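Beta-glucanase (Podospora anserina, PDB 4LE4) probably hydrolyses beta-glucan chains as a fungal glycoside hydrolase of family 131, and has been crystallised with the glucose trimer cellotriose. Local coordinates at residues 95-100 with 169-174; 116-121 with 203-208; 123-128 with 165-170; 143-148 with 192-197; 185-190 with 234-239. One frame throughout, in Å; residues are numbered along the deposited sequence.

Contact 1 of 5, residues 95-100 with 169-174; sequences VYYHFS and IDFAAG
V95 and I169 form an antiparallel hydrogen-bonded pair in one sheet of the concanavalin-type beta-sandwich, where strand 94-102 meets the end of strand 163-170. The backbone evidence is two nearly straight bonds: V95 N donates to I169 O at 2.8 Å (N-H...O 166°), and I169 N donates to V95 O at 2.9 Å. Apolar contacts widen the pairing. I169 CD1 lies 3.8 Å from Y97 CD1, and F171, just beyond the strand, folds back over I169, two residues earlier, whose CG2 stands 3.4 Å above the centre of the F171 ring. The rim of that ring takes V95 CG2 near its plane, 4.1 Å from F171 CE2. An alanine at F171 would probably open a gap beside V95 CG2 and Y97 and take away the ring that lies over I169 CG2. D170 OD1 accepts from A172 N at 3.0 Å, an Asx turn that bends the chain after the strand. Y97 OH bonds to I90 O and, on the contact side, rests 3.9 Å from F171 CZ.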
# COMPACT_ATOMS: atom_id res chain seq x y z
N VAL A 95 7.67 -14.90 0.85
CA VAL A 95 7.36 -13.83 1.81
C VAL A 95 5.95 -13.33 1.55
O VAL A 95 5.51 -13.32 0.40
CB VAL A 95 8.32 -12.64 1.58
CG1 VAL A 95 8.12 -11.59 2.65
CG2 VAL A 95 9.77 -13.14 1.56
N TYR A 96 5.23 -12.93 2.60
CA TYR A 96 3.87 -12.41 2.44
C TYR A 96 3.86 -10.93 2.78
O TYR A 96 4.29 -10.55 3.87
CB TYR A 96 2.91 -13.12 3.38
CG TYR A 96 2.82 -14.60 3.13
CD1 TYR A 96 1.96 -15.12 2.16
CD2 TYR A 96 3.59 -15.48 3.87
CE1 TYR A 96 1.88 -16.51 1.95
CE2 TYR A 96 3.53 -16.85 3.66
CZ TYR A 96 2.67 -17.35 2.70
OH TYR A 96 2.63 -18.72 2.51
N TYR A 97 3.36 -10.11 1.86
CA TYR A 97 3.33 -8.66 2.06
C TYR A 97 1.90 -8.24 2.36
O TYR A 97 1.05 -8.30 1.49
CB TYR A 97 3.81 -7.94 0.81
CG TYR A 97 5.30 -7.87 0.67
CD1 TYR A 97 6.05 -9.04 0.52
CD2 TYR A 97 5.96 -6.64 0.66
CE1 TYR A 97 7.44 -8.96 0.35
CE2 TYR A 97 7.33 -6.56 0.51
CZ TYR A 97 8.07 -7.72 0.35
OH TYR A 97 9.43 -7.63 0.13
N HIS A 98 1.66 -7.80 3.58
CA HIS A 98 0.31 -7.40 4.01
C HIS A 98 0.04 -5.90 4.02
O HIS A 98 0.93 -5.08 4.23
CB HIS A 98 0.05 -7.82 5.47
CG HIS A 98 -0.12 -9.28 5.71
ND1 HIS A 98 0.94 -10.14 5.94
CD2 HIS A 98 -1.24 -10.03 5.85
CE1 HIS A 98 0.48 -11.35 6.20
NE2 HIS A 98 -0.84 -11.30 6.16
N PHE A 99 -1.23 -5.56 3.82
CA PHE A 99 -1.70 -4.17 3.94
C PHE A 99 -3.20 -4.12 3.80
O PHE A 99 -3.80 -4.98 3.18
CB PHE A 99 -1.03 -3.18 2.97
CG PHE A 99 -1.31 -3.45 1.50
CD1 PHE A 99 -0.59 -4.42 0.83
CD2 PHE A 99 -2.29 -2.72 0.80
CE1 PHE A 99 -0.82 -4.70 -0.52
CE2 PHE A 99 -2.54 -3.00 -0.59
CZ PHE A 99 -1.80 -3.99 -1.23
N SER A 100 -3.81 -3.12 4.43
CA SER A 100 -5.25 -2.94 4.33
C SER A 100 -5.39 -1.50 3.79
O SER A 100 -4.63 -0.62 4.16
CB SER A 100 -5.93 -3.13 5.69
OG SER A 100 -5.73 -4.47 6.18
N ILE A 169 4.58 -13.72 -2.29
CA ILE A 169 5.64 -13.63 -3.26
C ILE A 169 6.71 -14.71 -3.05
O ILE A 169 7.19 -14.88 -1.93
CB ILE A 169 6.31 -12.24 -3.18
CG1 ILE A 169 5.22 -11.14 -3.23
CG2 ILE A 169 7.33 -12.07 -4.34
CD1 ILE A 169 5.75 -9.73 -3.24
N ASP A 170 7.04 -15.43 -4.10
CA ASP A 170 8.12 -16.42 -4.02
C ASP A 170 9.22 -15.81 -4.87
O ASP A 170 9.18 -15.92 -6.10
CB ASP A 170 7.72 -17.77 -4.61
CG ASP A 170 8.76 -18.86 -4.33
OD1 ASP A 170 9.95 -18.51 -4.13
OD2 ASP A 170 8.39 -20.05 -4.31
N PHE A 171 10.19 -15.17 -4.23
CA PHE A 171 11.27 -14.53 -4.97
C PHE A 171 12.24 -15.52 -5.63
O PHE A 171 13.02 -15.14 -6.50
CB PHE A 171 12.04 -13.59 -4.05
CG PHE A 171 11.26 -12.38 -3.63
CD1 PHE A 171 11.23 -11.25 -4.45
CD2 PHE A 171 10.58 -12.35 -2.42
CE1 PHE A 171 10.52 -10.09 -4.07
CE2 PHE A 171 9.88 -11.22 -2.01
CZ PHE A 171 9.84 -10.07 -2.85
N ALA A 172 12.18 -16.78 -5.23
CA ALA A 172 13.06 -17.78 -5.82
C ALA A 172 12.46 -18.31 -7.11
O ALA A 172 13.14 -18.42 -8.12
CB ALA A 172 13.29 -18.92 -4.84
N ALA A 173 11.16 -18.59 -7.09
CA ALA A 173 10.46 -19.09 -8.26
C ALA A 173 10.02 -17.96 -9.19
O ALA A 173 9.74 -18.19 -10.37
CB ALA A 173 9.24 -19.85 -7.82
N GLY A 174 9.95 -16.74 -8.67
CA GLY A 174 9.49 -15.64 -9.52
C GLY A 174 8.00 -15.72 -9.75
O GLY A 174 7.52 -15.70 -10.89

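Contact 2 of 5, residues 116-121 with 203-208; sequences QIAFFE and ADWHVG
A His-carboxylate hydrogen bond joins H206 to E121 where strand 115-120 runs antiparallel to strand 205-207: H206 NE2 donates to E121 OE1 at 2.8 Å (N-H...O 160°). The carboxylate oxygen is met on its anti side, close to the imidazole plane, while H206 ND1 bonds to E81 at the other end of the ring. A water donates to the same E121 OE1 at 2.7 Å and to A203 O at 2.6 Å, so it bridges the two segments. In the second sheet of the beta-sandwich F120 and W205 are a non-hydrogen-bonded pair, and their rings form an offset stack, planes at 25°, with W205 CD1 3.6 Å above the centre of the F120 ring. On the other face of the strands F119 has CG in the crowded position between backbone N and carbonyl carbon (chi1 61°), and H206 CB makes a CH-pi contact over one face of the F119 ring, toward its rim, 3.8 Å from the centroid. H206 N donates a backbone hydrogen bond to F119 O at 2.8 Å. The indole hydrogen of W205 is spent on the chain corner at A118: W205 NE1 lies 3.0 Å from A118 O, well above the carbonyl plane.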
# COMPACT_ATOMS: atom_id res chain seq x y z
N GLN A 116 -1.16 4.03 -8.87
CA GLN A 116 -0.35 2.82 -8.66
C GLN A 116 -0.19 2.83 -7.13
O GLN A 116 0.28 3.80 -6.57
CB GLN A 116 0.97 2.95 -9.41
CG GLN A 116 0.70 2.81 -10.94
CD GLN A 116 1.82 3.33 -11.82
OE1 GLN A 116 2.92 3.57 -11.35
NE2 GLN A 116 1.53 3.49 -13.11
N ILE A 117 -0.55 1.72 -6.51
CA ILE A 117 -0.62 1.60 -5.06
C ILE A 117 0.13 0.41 -4.49
O ILE A 117 0.00 -0.69 -5.01
CB ILE A 117 -2.11 1.46 -4.68
CG1 ILE A 117 -2.90 2.65 -5.29
CG2 ILE A 117 -2.28 1.40 -3.17
CD1 ILE A 117 -4.41 2.44 -5.40
N ALA A 118 0.88 0.61 -3.40
CA ALA A 118 1.59 -0.54 -2.77
C ALA A 118 2.42 -1.31 -3.83
O ALA A 118 2.40 -2.55 -3.91
CB ALA A 118 0.59 -1.46 -2.13
N PHE A 119 3.17 -0.56 -4.60
CA PHE A 119 3.95 -1.13 -5.70
C PHE A 119 5.41 -1.31 -5.44
O PHE A 119 6.00 -0.57 -4.63
CB PHE A 119 3.79 -0.23 -6.95
CG PHE A 119 4.30 1.21 -6.76
CD1 PHE A 119 3.44 2.23 -6.31
CD2 PHE A 119 5.62 1.54 -7.06
CE1 PHE A 119 3.90 3.55 -6.17
CE2 PHE A 119 6.10 2.86 -6.92
CZ PHE A 119 5.24 3.87 -6.48
N PHE A 120 6.02 -2.29 -6.12
CA PHE A 120 7.47 -2.45 -6.02
C PHE A 120 8.07 -1.51 -7.06
O PHE A 120 7.39 -1.11 -8.01
CB PHE A 120 7.88 -3.92 -6.29
CG PHE A 120 7.50 -4.85 -5.18
CD1 PHE A 120 8.39 -5.08 -4.12
CD2 PHE A 120 6.24 -5.42 -5.13
CE1 PHE A 120 8.03 -5.85 -3.03
CE2 PHE A 120 5.86 -6.20 -4.03
CZ PHE A 120 6.78 -6.41 -2.97
N GLU A 121 9.33 -1.13 -6.89
CA GLU A 121 9.99 -0.21 -7.81
C GLU A 121 10.00 -0.65 -9.29
O GLU A 121 10.02 0.18 -10.19
CB GLU A 121 11.42 0.06 -7.34
CG GLU A 121 11.79 1.53 -7.39
CD GLU A 121 12.85 1.92 -6.37
OE1 GLU A 121 12.52 2.10 -5.16
OE2 GLU A 121 14.02 2.06 -6.78
N ALA A 203 14.57 -2.88 -0.56
CA ALA A 203 14.37 -1.50 -0.13
C ALA A 203 13.68 -0.85 -1.31
O ALA A 203 14.15 0.14 -1.85
CB ALA A 203 15.69 -0.82 0.13
N ASP A 204 12.56 -1.43 -1.72
CA ASP A 204 11.87 -0.87 -2.86
C ASP A 204 10.38 -1.18 -2.94
O ASP A 204 9.81 -1.21 -4.03
CB ASP A 204 12.54 -1.35 -4.13
CG ASP A 204 12.52 -2.85 -4.25
OD1 ASP A 204 12.04 -3.51 -3.32
OD2 ASP A 204 13.00 -3.37 -5.28
N TRP A 205 9.76 -1.42 -1.79
CA TRP A 205 8.32 -1.62 -1.79
C TRP A 205 7.78 -0.27 -1.35
O TRP A 205 8.09 0.21 -0.25
CB TRP A 205 7.89 -2.69 -0.80
CG TRP A 205 6.42 -2.94 -0.88
CD1 TRP A 205 5.64 -2.98 -2.01
CD2 TRP A 205 5.54 -3.21 0.21
NE1 TRP A 205 4.33 -3.26 -1.68
CE2 TRP A 205 4.24 -3.40 -0.32
CE3 TRP A 205 5.72 -3.32 1.60
CZ2 TRP A 205 3.14 -3.69 0.47
CZ3 TRP A 205 4.61 -3.61 2.39
CH2 TRP A 205 3.35 -3.79 1.82
N HIS A 206 6.94 0.32 -2.19
CA HIS A 206 6.41 1.65 -1.94
C HIS A 206 5.02 1.59 -1.35
O HIS A 206 4.04 1.36 -2.05
CB HIS A 206 6.40 2.45 -3.24
CG HIS A 206 7.76 2.71 -3.79
ND1 HIS A 206 8.25 3.98 -4.01
CD2 HIS A 206 8.75 1.86 -4.16
CE1 HIS A 206 9.48 3.91 -4.48
NE2 HIS A 206 9.81 2.63 -4.58
N VAL A 207 4.95 1.78 -0.04
CA VAL A 207 3.69 1.77 0.71
C VAL A 207 3.17 3.18 0.57
O VAL A 207 3.64 4.12 1.24
CB VAL A 207 3.93 1.45 2.19
CG1 VAL A 207 2.59 1.53 2.99
CG2 VAL A 207 4.55 0.07 2.28
N GLY A 208 2.18 3.31 -0.29
CA GLY A 208 1.66 4.63 -0.54
C GLY A 208 1.06 4.65 -1.92
O GLY A 208 0.72 3.60 -2.46
O HOH W 1 14.42 2.35 -3.21

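Contact 3 of 5, residues 123-128 with 165-170; sequences HFTELK and VAYEID
V165 and L127 begin a face-to-face packing of the two sheets of the beta-sandwich, whose local strands 165-170 and 125-128 lie 9.6 Å apart at an angle of 155°. That spacing is too wide for backbone pairing, and side chains fill most of it, Y167 reaching the backbone opposite. V165 CG2 makes a loose contact of 4.5 Å with L127 CD1. Y167, two residues on, crosses most of the interval. T125 CG2 sits over one face of its ring, 4.1 Å from the Y167 centroid and 15° off the normal, a CH-pi contact displaced toward the rim. With T125 OG1 anti to its backbone N (chi1 -165°), the hydroxyl reaches C146 O while the methyl is left for the tyrosine. L127 CD2 meets the same ring at its edge, and the phenol oxygen Y167 OH lies 3.4 Å from E126 CA. This hydroxyl is anchored to A118 O in the opposing sheet, so a phenylalanine in place of Y167 would probably lose that sheet-to-sheet tether and leave a small gap beside E126. I169 closes the series: its CD1 meets F124 tip to tip, near the ring plane, 4.0 Å from F124 CZ.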
# COMPACT_ATOMS: atom_id res chain seq x y z
N HIS A 123 7.58 -2.43 -10.45
CA HIS A 123 6.16 -2.63 -10.70
C HIS A 123 5.78 -4.07 -11.10
O HIS A 123 4.80 -4.28 -11.80
CB HIS A 123 5.64 -1.60 -11.75
CG HIS A 123 5.73 -0.18 -11.28
ND1 HIS A 123 6.89 0.56 -11.33
CD2 HIS A 123 4.79 0.64 -10.74
CE1 HIS A 123 6.66 1.78 -10.84
NE2 HIS A 123 5.40 1.84 -10.48
N PHE A 124 6.51 -5.06 -10.57
CA PHE A 124 6.19 -6.44 -10.94
C PHE A 124 4.84 -6.81 -10.38
O PHE A 124 4.14 -7.65 -10.95
CB PHE A 124 7.30 -7.43 -10.54
CG PHE A 124 7.45 -7.66 -9.06
CD1 PHE A 124 6.60 -8.53 -8.39
CD2 PHE A 124 8.51 -7.10 -8.36
CE1 PHE A 124 6.80 -8.84 -7.04
CE2 PHE A 124 8.73 -7.40 -7.01
CZ PHE A 124 7.87 -8.27 -6.35
N THR A 125 4.48 -6.18 -9.26
CA THR A 125 3.12 -6.34 -8.75
C THR A 125 2.73 -5.03 -8.02
O THR A 125 3.59 -4.27 -7.61
CB THR A 125 2.93 -7.57 -7.84
OG1 THR A 125 1.52 -7.82 -7.70
CG2 THR A 125 3.56 -7.35 -6.44
N GLU A 126 1.43 -4.77 -7.93
CA GLU A 126 0.93 -3.53 -7.32
C GLU A 126 -0.59 -3.54 -7.46
O GLU A 126 -1.15 -4.46 -8.09
CB GLU A 126 1.45 -2.34 -8.14
CG GLU A 126 0.90 -2.33 -9.62
CD GLU A 126 1.70 -1.46 -10.59
OE1 GLU A 126 2.12 -0.38 -10.16
OE2 GLU A 126 1.90 -1.84 -11.78
N LEU A 127 -1.26 -2.56 -6.84
CA LEU A 127 -2.69 -2.41 -7.09
C LEU A 127 -2.75 -1.16 -7.99
O LEU A 127 -1.80 -0.36 -8.02
CB LEU A 127 -3.51 -2.12 -5.82
CG LEU A 127 -3.46 -3.18 -4.72
CD1 LEU A 127 -4.45 -2.76 -3.61
CD2 LEU A 127 -3.78 -4.55 -5.26
N LYS A 128 -3.84 -1.03 -8.73
CA LYS A 128 -4.05 0.14 -9.56
C LYS A 128 -5.49 0.53 -9.45
O LYS A 128 -6.36 -0.27 -9.10
CB LYS A 128 -3.73 -0.14 -11.04
CG LYS A 128 -2.25 -0.30 -11.32
CD LYS A 128 -1.99 -0.28 -12.82
CE LYS A 128 -0.50 -0.29 -13.10
NZ LYS A 128 -0.20 -0.00 -14.53
N VAL A 165 -5.16 -7.13 1.98
CA VAL A 165 -4.41 -7.84 0.94
C VAL A 165 -3.12 -8.46 1.47
O VAL A 165 -2.54 -7.98 2.46
CB VAL A 165 -3.95 -6.82 -0.15
CG1 VAL A 165 -3.01 -7.49 -1.19
CG2 VAL A 165 -5.16 -6.16 -0.82
N ALA A 166 -2.73 -9.58 0.88
CA ALA A 166 -1.42 -10.12 1.15
C ALA A 166 -0.88 -10.58 -0.20
O ALA A 166 -1.54 -11.36 -0.90
CB ALA A 166 -1.45 -11.29 2.13
N TYR A 167 0.28 -10.04 -0.62
CA TYR A 167 0.91 -10.52 -1.86
C TYR A 167 1.72 -11.74 -1.38
O TYR A 167 2.50 -11.60 -0.46
CB TYR A 167 1.95 -9.55 -2.39
CG TYR A 167 1.47 -8.18 -2.78
CD1 TYR A 167 0.22 -8.00 -3.35
CD2 TYR A 167 2.32 -7.08 -2.64
CE1 TYR A 167 -0.18 -6.74 -3.79
CE2 TYR A 167 1.93 -5.81 -3.07
CZ TYR A 167 0.68 -5.64 -3.65
OH TYR A 167 0.27 -4.39 -4.10
N GLU A 168 1.51 -12.90 -1.99
CA GLU A 168 2.27 -14.12 -1.65
C GLU A 168 3.38 -14.13 -2.69
O GLU A 168 3.17 -14.46 -3.86
CB GLU A 168 1.37 -15.36 -1.83
CG GLU A 168 2.18 -16.67 -1.72
CD GLU A 168 1.33 -17.93 -1.72
OE1 GLU A 168 0.12 -17.88 -2.02
OE2 GLU A 168 1.90 -19.01 -1.42
N ILE A 169 4.58 -13.72 -2.29
CA ILE A 169 5.64 -13.63 -3.26
C ILE A 169 6.71 -14.71 -3.05
O ILE A 169 7.19 -14.88 -1.93
CB ILE A 169 6.31 -12.24 -3.18
CG1 ILE A 169 5.22 -11.14 -3.23
CG2 ILE A 169 7.33 -12.07 -4.34
CD1 ILE A 169 5.75 -9.73 -3.24
N ASP A 170 7.04 -15.43 -4.10
CA ASP A 170 8.12 -16.42 -4.02
C ASP A 170 9.22 -15.81 -4.87
O ASP A 170 9.18 -15.92 -6.10
CB ASP A 170 7.72 -17.77 -4.61
CG ASP A 170 8.76 -18.86 -4.33
OD1 ASP A 170 9.95 -18.51 -4.13
OD2 ASP A 170 8.39 -20.05 -4.31

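Contact 4 of 5, residues 143-148 with 192-197; sequences LRWCVG and APVKTS
V147 and T196 make the closest approach between strand 142-147 and the chain leaving strand 188-195, with V147 CG1 only 3.5 Å from T196 CB. These two strands belong to opposite sheets of the sandwich. The short strand axes come within 9.1 Å at an angle of 45°, so side chains rather than backbones join them. The rotamer of V147 divides its methyl groups between two tasks. CG1 is anti to the backbone N (chi1 178°) and meets both T196 CB and, at 3.9 Å, V194 CG1. The other branch turns back along its own strand, and V147 CG2 stands 3.2 Å above the W145 ring, toward its rim. V194 is divided likewise: one methyl touches V147, while V194 CG2 lies 4.2 Å from W145 CH2. The indole thus touches both valines, and F178 of strand 175-182, in the same sheet as V194, stacks on it. T196 has OG1 anti to its backbone N (chi1 -161°), which brings the hydroxyl to 3.8 Å from G148 CA. The chain turns there with positive phi, and a beta carbon on G148 would come tight against that oxygen. Since every close pair across the contact involves carbon and none is a hydrogen bond or charge pair, cohesion at this partly buried margin probably comes chiefly from shape and dispersion.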
# COMPACT_ATOMS: atom_id res chain seq x y z
N LEU A 143 -10.75 -1.37 -8.41
CA LEU A 143 -9.47 -1.47 -7.70
C LEU A 143 -8.95 -2.78 -8.34
O LEU A 143 -9.66 -3.78 -8.37
CB LEU A 143 -9.68 -1.68 -6.20
CG LEU A 143 -8.42 -1.79 -5.34
CD1 LEU A 143 -7.52 -0.55 -5.51
CD2 LEU A 143 -8.87 -1.95 -3.87
N ARG A 144 -7.72 -2.78 -8.82
CA ARG A 144 -7.16 -3.95 -9.51
C ARG A 144 -5.86 -4.41 -8.91
O ARG A 144 -5.08 -3.61 -8.39
CB ARG A 144 -6.81 -3.57 -10.95
CG ARG A 144 -7.92 -2.95 -11.78
CD ARG A 144 -7.27 -2.05 -12.83
NE ARG A 144 -8.22 -1.44 -13.77
CZ ARG A 144 -8.55 -1.96 -14.95
NH1 ARG A 144 -9.40 -1.33 -15.74
NH2 ARG A 144 -8.04 -3.13 -15.34
N TRP A 145 -5.61 -5.71 -9.02
CA TRP A 145 -4.33 -6.26 -8.61
C TRP A 145 -3.66 -6.60 -9.95
O TRP A 145 -4.24 -7.32 -10.75
CB TRP A 145 -4.52 -7.54 -7.80
CG TRP A 145 -3.20 -8.20 -7.52
CD1 TRP A 145 -2.13 -7.68 -6.83
CD2 TRP A 145 -2.80 -9.52 -7.93
NE1 TRP A 145 -1.11 -8.60 -6.79
CE2 TRP A 145 -1.49 -9.73 -7.46
CE3 TRP A 145 -3.43 -10.54 -8.66
CZ2 TRP A 145 -0.79 -10.93 -7.68
CZ3 TRP A 145 -2.74 -11.74 -8.90
CH2 TRP A 145 -1.43 -11.92 -8.40
N CYS A 146 -2.46 -6.09 -10.17
CA CYS A 146 -1.73 -6.31 -11.40
C CYS A 146 -0.42 -7.05 -11.14
O CYS A 146 0.17 -6.96 -10.04
CB CYS A 146 -1.37 -4.97 -12.04
SG CYS A 146 -2.84 -4.00 -12.42
N VAL A 147 0.02 -7.78 -12.17
CA VAL A 147 1.28 -8.51 -12.16
C VAL A 147 1.92 -8.18 -13.50
O VAL A 147 1.32 -8.43 -14.55
CB VAL A 147 1.09 -10.05 -12.04
CG1 VAL A 147 2.45 -10.74 -12.09
CG2 VAL A 147 0.36 -10.38 -10.75
N GLY A 148 3.09 -7.57 -13.47
CA GLY A 148 3.75 -7.18 -14.71
C GLY A 148 2.90 -6.21 -15.50
O GLY A 148 2.96 -6.16 -16.73
N ALA A 192 -4.12 -17.74 -7.82
CA ALA A 192 -2.96 -18.61 -7.62
C ALA A 192 -1.71 -17.87 -8.13
O ALA A 192 -1.80 -17.05 -9.05
CB ALA A 192 -3.16 -19.92 -8.41
N PRO A 193 -0.51 -18.18 -7.58
CA PRO A 193 0.71 -17.49 -8.03
C PRO A 193 0.89 -17.39 -9.54
O PRO A 193 0.75 -18.40 -10.26
CB PRO A 193 1.82 -18.28 -7.36
CG PRO A 193 1.16 -18.73 -6.06
CD PRO A 193 -0.20 -19.19 -6.55
N VAL A 194 1.19 -16.17 -9.99
CA VAL A 194 1.40 -15.81 -11.38
C VAL A 194 2.89 -15.53 -11.62
O VAL A 194 3.53 -14.87 -10.80
CB VAL A 194 0.61 -14.51 -11.72
CG1 VAL A 194 0.86 -14.09 -13.15
CG2 VAL A 194 -0.85 -14.72 -11.48
N LYS A 195 3.43 -16.00 -12.74
CA LYS A 195 4.85 -15.81 -13.07
C LYS A 195 5.17 -14.40 -13.57
O LYS A 195 4.43 -13.86 -14.38
CB LYS A 195 5.31 -16.79 -14.16
CG LYS A 195 5.40 -18.24 -13.77
CD LYS A 195 6.37 -18.95 -14.71
CE LYS A 195 6.31 -20.48 -14.64
NZ LYS A 195 5.04 -21.04 -15.21
N THR A 196 6.28 -13.83 -13.11
CA THR A 196 6.70 -12.51 -13.57
C THR A 196 8.13 -12.32 -13.09
O THR A 196 8.61 -13.11 -12.29
CB THR A 196 5.79 -11.36 -12.99
OG1 THR A 196 5.96 -10.17 -13.79
CG2 THR A 196 6.16 -11.03 -11.57
N SER A 197 8.81 -11.29 -13.57
CA SER A 197 10.18 -11.00 -13.13
C SER A 197 10.10 -10.36 -11.76
O SER A 197 9.71 -9.19 -11.63
CB SER A 197 10.89 -10.00 -14.05
OG SER A 197 11.22 -10.58 -15.29

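Contact 5 of 5, residues 185-190 with 234-239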
# COMPACT_ATOMS: atom_id res chain seq x y z
N ASP A 185 -13.43 -10.20 7.40
CA ASP A 185 -13.23 -11.59 6.98
C ASP A 185 -11.77 -11.99 6.78
O ASP A 185 -10.96 -11.16 6.40
CB ASP A 185 -14.03 -11.84 5.70
CG ASP A 185 -15.51 -11.56 5.89
OD1 ASP A 185 -16.12 -12.12 6.83
OD2 ASP A 185 -16.07 -10.78 5.10
N PRO A 186 -11.43 -13.26 7.04
CA PRO A 186 -10.07 -13.79 6.87
C PRO A 186 -9.66 -13.75 5.40
O PRO A 186 -10.49 -13.95 4.52
CB PRO A 186 -10.20 -15.25 7.31
CG PRO A 186 -11.43 -15.28 8.18
CD PRO A 186 -12.36 -14.30 7.53
N LEU A 187 -8.37 -13.52 5.16
CA LEU A 187 -7.83 -13.53 3.80
C LEU A 187 -8.03 -14.90 3.12
O LEU A 187 -7.85 -15.94 3.76
CB LEU A 187 -6.32 -13.29 3.83
CG LEU A 187 -5.80 -11.95 4.39
CD1 LEU A 187 -4.27 -11.97 4.44
CD2 LEU A 187 -6.29 -10.82 3.50
N THR A 188 -8.41 -14.90 1.85
CA THR A 188 -8.47 -16.17 1.13
C THR A 188 -7.70 -15.91 -0.17
O THR A 188 -7.56 -14.75 -0.60
CB THR A 188 -9.91 -16.70 0.85
OG1 THR A 188 -10.66 -15.74 0.09
CG2 THR A 188 -10.62 -17.04 2.17
N ARG A 189 -7.14 -16.97 -0.75
CA ARG A 189 -6.36 -16.80 -1.97
C ARG A 189 -7.30 -16.68 -3.16
O ARG A 189 -8.04 -17.62 -3.51
CB ARG A 189 -5.40 -17.96 -2.20
CG ARG A 189 -4.75 -17.88 -3.56
CD ARG A 189 -4.13 -19.21 -3.97
NE ARG A 189 -2.81 -19.35 -3.38
CZ ARG A 189 -2.01 -20.39 -3.62
NH1 ARG A 189 -2.42 -21.36 -4.44
NH2 ARG A 189 -0.79 -20.45 -3.07
N LYS A 190 -7.27 -15.52 -3.79
CA LYS A 190 -8.15 -15.28 -4.90
C LYS A 190 -7.53 -15.45 -6.29
O LYS A 190 -8.27 -15.56 -7.28
CB LYS A 190 -8.80 -13.92 -4.72
CG LYS A 190 -9.71 -13.96 -3.47
CD LYS A 190 -10.53 -12.70 -3.22
CE LYS A 190 -11.31 -12.86 -1.89
NZ LYS A 190 -12.19 -11.70 -1.57
N GLY A 234 7.25 -17.73 6.30
CA GLY A 234 6.87 -19.02 6.82
C GLY A 234 5.49 -19.04 7.44
O GLY A 234 5.34 -18.86 8.65
N SER A 235 4.47 -19.24 6.62
CA SER A 235 3.09 -19.31 7.09
C SER A 235 2.36 -17.96 7.07
O SER A 235 2.81 -16.97 7.64
CB SER A 235 3.03 -19.92 8.50
OG SER A 235 1.71 -20.31 8.83
N LEU A 236 1.24 -17.93 6.38
CA LEU A 236 0.45 -16.73 6.24
C LEU A 236 -0.58 -16.57 7.35
O LEU A 236 -1.31 -17.51 7.68
CB LEU A 236 -0.28 -16.75 4.91
CG LEU A 236 -1.34 -15.67 4.74
CD1 LEU A 236 -0.70 -14.28 4.77
CD2 LEU A 236 -2.05 -15.92 3.44
N THR A 237 -0.65 -15.37 7.90
CA THR A 237 -1.65 -15.08 8.92
C THR A 237 -2.85 -14.58 8.12
O THR A 237 -2.76 -13.53 7.50
CB THR A 237 -1.16 -13.95 9.83
OG1 THR A 237 -0.03 -14.42 10.58
CG2 THR A 237 -2.24 -13.51 10.76
N THR A 238 -3.96 -15.31 8.14
CA THR A 238 -5.12 -14.88 7.37
C THR A 238 -6.04 -13.96 8.16
O THR A 238 -6.89 -13.30 7.60
CB THR A 238 -5.95 -16.08 6.86
OG1 THR A 238 -6.37 -16.86 7.98
CG2 THR A 238 -5.11 -16.95 5.89
N SER A 239 -5.87 -13.94 9.48
CA SER A 239 -6.66 -13.07 10.33
C SER A 239 -6.34 -11.60 10.06
O SER A 239 -5.17 -11.20 10.06
CB SER A 239 -6.34 -13.34 11.80
OG SER A 239 -6.91 -12.31 12.59
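P186 and L187 both lean on one carbonyl oxygen, that of T238. P186 CA approaches it first, 3.3 Å from T238 O in a CA-H...O contact, and P186 CB lies 3.9 Å from the same oxygen. L187 then supplies the conventional bond: its N donates to T238 O at 2.9 Å, with an N-H...O angle of 165° and the donor tilted moderately from the carbonyl plane. The side chain of L187 bends over this bond. CG is anti to the carbonyl carbon (chi1 -63°) and lies 3.6 Å from T238 O, and CD1 runs on to 3.8 Å from T237 O and 4.3 Å from L236 CD1. The two leucine tips sit over the outer surface of the first sheet of the sandwich, where both touch H98 of strand 94-102 and A166 of strand 163-170. The loop that follows strand 222-233 is thereby fastened to the turn that leads into strand 188-195. T237 O, besides meeting L187 CD1, accepts from H98 NE2, a polar attachment of the loop to strand 94-102. The backbone oxygen of L187 faces the side chain of T238, whose methyl is anti to its own carbonyl carbon (chi1 59° for OG1); T238 CG2 lies 3.6 Å from L187 O.

How the contacts relate
Contacts 1, 3 and 4 follow one another across the sandwich: centres of contacts 1 and 3 lie about 7 Å apart and share I169, and those of contacts 3 and 4 are about 6 Å apart. Contact 2, within the second sheet, touches contacts 1 and 3 but not contact 4, and lies about 9 Å from contact 3 between centres; Y97 of contact 1 packs its ring edge-to-face with W205 and F120. Contact 5 is peripheral. Its centre is about 21 Å from that of contact 2, yet R189 NH2 reaches E168 OE1 of contact 3 in a 2.9 Å salt bridge. Along the chain, contacts 3 and 4 are nested inside the loop closed by contact 2. These contacts alone do not locate the cellotriose site.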